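Local coordinates for Serine/threonine-protein acetyltransferase HopZ1a (Pseudomonas syringae pv. syringae, PDB 5KLP) that transfers acetyl groups from acetyl-CoA to serine, threonine and lysine residues of proteins, with inositol hexakisphosphate as cofactor, impairing host microtubules and immunity, at residues V146-R151 with R228-A233. The protein carries 10 engineered substitutions. Residues are numbered along the deposited sequence; the frame is centred on the assembly and turned at random.
Sequences VIVGAR and RTTLGA
The chi1 of T230, 62°, sets OG1 in the crowded position between its own backbone N and carbonyl carbon and turns CG2 anti to that carbon, so hydroxyl and methyl are both presented to residues 146-148. In V148, chi1 of 169° sets CG2 beside the backbone N and anti to the carbonyl carbon, where it meets the start of helix 230-238. The backbone N of V148 donates to T230 OG1 over 3.2 Å, at an N-H...O angle of 152°. The same hydroxyl is hydrogen-bonded to E179 OE1, which also takes the N-H of I147; the carboxylate at the end of strand 175-179 thus ties both segments together.

Threonine suits this place because its methyl can serve a valine while its oxygen serves the backbone: T230 CG2 meets V146 CG1 at 3.6 Å, the two side chains crossing at about a right angle. The side chains of V148 and T230 run past each other in opposite directions, and V148 CG2 lies 3.5 Å from T230 OG1. Deeper in, the branched I147 crosses L231 obliquely, its CG2 4.1 Å from L231 CB, and both side chains also rest on A249 of strand 248-251, a buried apolar layer. The backbone of G149 has a shape in which a side chain would collide with the preceding carbonyl O, so glycine suits this point of the loop.

T229 is the N-cap of the helix: its OG1 accepts from G232 N at 3.0 Å, meeting an N-H that the first turn cannot satisfy internally. The contact therefore joins a capped helix N-terminus to the loop following strand 138-143, the strand that ends in catalytic E143; this loop, which includes the CoA-binding A150, belongs to the catalytic domain of the YopJ acetyltransferases, relatives of the clan CA cysteine proteases.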
loop_
_atom_site.group_PDB
_atom_site.type_symbol
_atom_site.label_atom_id
_atom_site.label_comp_id
_atom_site.label_asym_id
_atom_site.label_seq_id
_atom_site.Cartn_x
_atom_site.Cartn_y
_atom_site.Cartn_z
ATOM N N VAL A 146 3.432 -9.371 2.973
ATOM C CA VAL A 146 2.749 -10.648 3.186
ATOM C C VAL A 146 1.938 -10.623 4.474
ATOM O O VAL A 146 2.290 -9.925 5.430
ATOM C CB VAL A 146 3.742 -11.828 3.238
ATOM C CG1 VAL A 146 4.388 -12.037 1.874
ATOM C CG2 VAL A 146 4.812 -11.606 4.319
ATOM N N ILE A 147 0.841 -11.373 4.491
ATOM C CA ILE A 147 -0.020 -11.422 5.663
ATOM C C ILE A 147 0.660 -12.117 6.839
ATOM O O ILE A 147 0.592 -11.650 7.982
ATOM C CB ILE A 147 -1.355 -12.132 5.348
ATOM C CG1 ILE A 147 -2.216 -11.237 4.450
ATOM C CG2 ILE A 147 -2.105 -12.461 6.638
ATOM C CD1 ILE A 147 -3.475 -11.927 3.906
ATOM N N VAL A 148 1.343 -13.219 6.560
ATOM C CA VAL A 148 1.807 -14.079 7.642
ATOM C C VAL A 148 3.144 -13.647 8.221
ATOM O O VAL A 148 3.243 -13.396 9.423
ATOM C CB VAL A 148 1.892 -15.543 7.176
ATOM C CG1 VAL A 148 2.622 -16.390 8.204
ATOM C CG2 VAL A 148 0.477 -16.075 6.905
ATOM N N GLY A 149 4.167 -13.549 7.374
ATOM C CA GLY A 149 5.481 -13.124 7.818
ATOM C C GLY A 149 6.375 -14.289 8.186
ATOM O O GLY A 149 5.915 -15.287 8.738
ATOM N N ALA A 150 7.664 -14.139 7.904
ATOM C CA ALA A 150 8.629 -15.227 8.048
ATOM C C ALA A 150 8.694 -15.776 9.471
ATOM O O ALA A 150 9.025 -16.939 9.673
ATOM C CB ALA A 150 10.017 -14.762 7.597
ATOM N N ARG A 151 8.360 -14.950 10.458
ATOM C CA ARG A 151 8.316 -15.419 11.841
ATOM C C ARG A 151 6.885 -15.317 12.411
ATOM O O ARG A 151 6.688 -15.250 13.630
ATOM C CB ARG A 151 9.319 -14.608 12.677
ATOM C CG ARG A 151 10.757 -14.777 12.163
ATOM C CD ARG A 151 11.771 -13.716 12.641
ATOM N NE ARG A 151 11.684 -13.371 14.060
ATOM C CZ ARG A 151 11.318 -12.183 14.532
ATOM N NH1 ARG A 151 10.985 -11.200 13.707
ATOM N NH2 ARG A 151 11.286 -11.974 15.840
ATOM N N ARG A 228 -3.681 -18.824 -2.576
ATOM C CA ARG A 228 -2.464 -18.355 -3.234
ATOM C C ARG A 228 -1.646 -17.396 -2.352
ATOM O O ARG A 228 -0.543 -17.001 -2.709
ATOM C CB ARG A 228 -2.819 -17.653 -4.557
ATOM C CG ARG A 228 -3.420 -18.574 -5.611
ATOM C CD ARG A 228 -4.081 -17.772 -6.739
ATOM N NE ARG A 228 -4.843 -18.637 -7.634
ATOM C CZ ARG A 228 -5.964 -18.289 -8.260
ATOM N NH1 ARG A 228 -6.474 -17.074 -8.104
ATOM N NH2 ARG A 228 -6.575 -19.160 -9.054
ATOM N N THR A 229 -2.200 -17.029 -1.207
ATOM C CA THR A 229 -1.542 -16.099 -0.289
ATOM C C THR A 229 -0.770 -16.876 0.761
ATOM O O THR A 229 -0.987 -18.079 0.945
ATOM C CB THR A 229 -2.553 -15.178 0.426
ATOM O OG1 THR A 229 -3.391 -15.969 1.275
ATOM C CG2 THR A 229 -3.430 -14.425 -0.587
ATOM N N THR A 230 0.124 -16.185 1.461
ATOM C CA THR A 230 0.870 -16.807 2.545
ATOM C C THR A 230 -0.076 -17.308 3.626
ATOM O O THR A 230 0.193 -18.316 4.271
ATOM C CB THR A 230 1.883 -15.827 3.169
ATOM O OG1 THR A 230 1.181 -14.711 3.733
ATOM C CG2 THR A 230 2.875 -15.342 2.100
ATOM N N LEU A 231 -1.185 -16.604 3.816
ATOM C CA LEU A 231 -2.214 -17.038 4.754
ATOM C C LEU A 231 -2.820 -18.364 4.291
ATOM O O LEU A 231 -2.985 -19.307 5.078
ATOM C CB LEU A 231 -3.299 -15.964 4.901
ATOM C CG LEU A 231 -4.489 -16.421 5.755
ATOM C CD1 LEU A 231 -4.069 -16.664 7.193
ATOM C CD2 LEU A 231 -5.628 -15.418 5.697
ATOM N N GLY A 232 -3.141 -18.431 3.007
ATOM C CA GLY A 232 -3.722 -19.631 2.430
ATOM C C GLY A 232 -2.812 -20.833 2.552
ATOM O O GLY A 232 -3.275 -21.947 2.842
ATOM N N ALA A 233 -1.519 -20.612 2.324
ATOM C CA ALA A 233 -0.529 -21.671 2.459
ATOM C C ALA A 233 -0.529 -22.200 3.881
ATOM O O ALA A 233 -0.535 -23.409 4.107
ATOM C CB ALA A 233 0.852 -21.161 2.094
#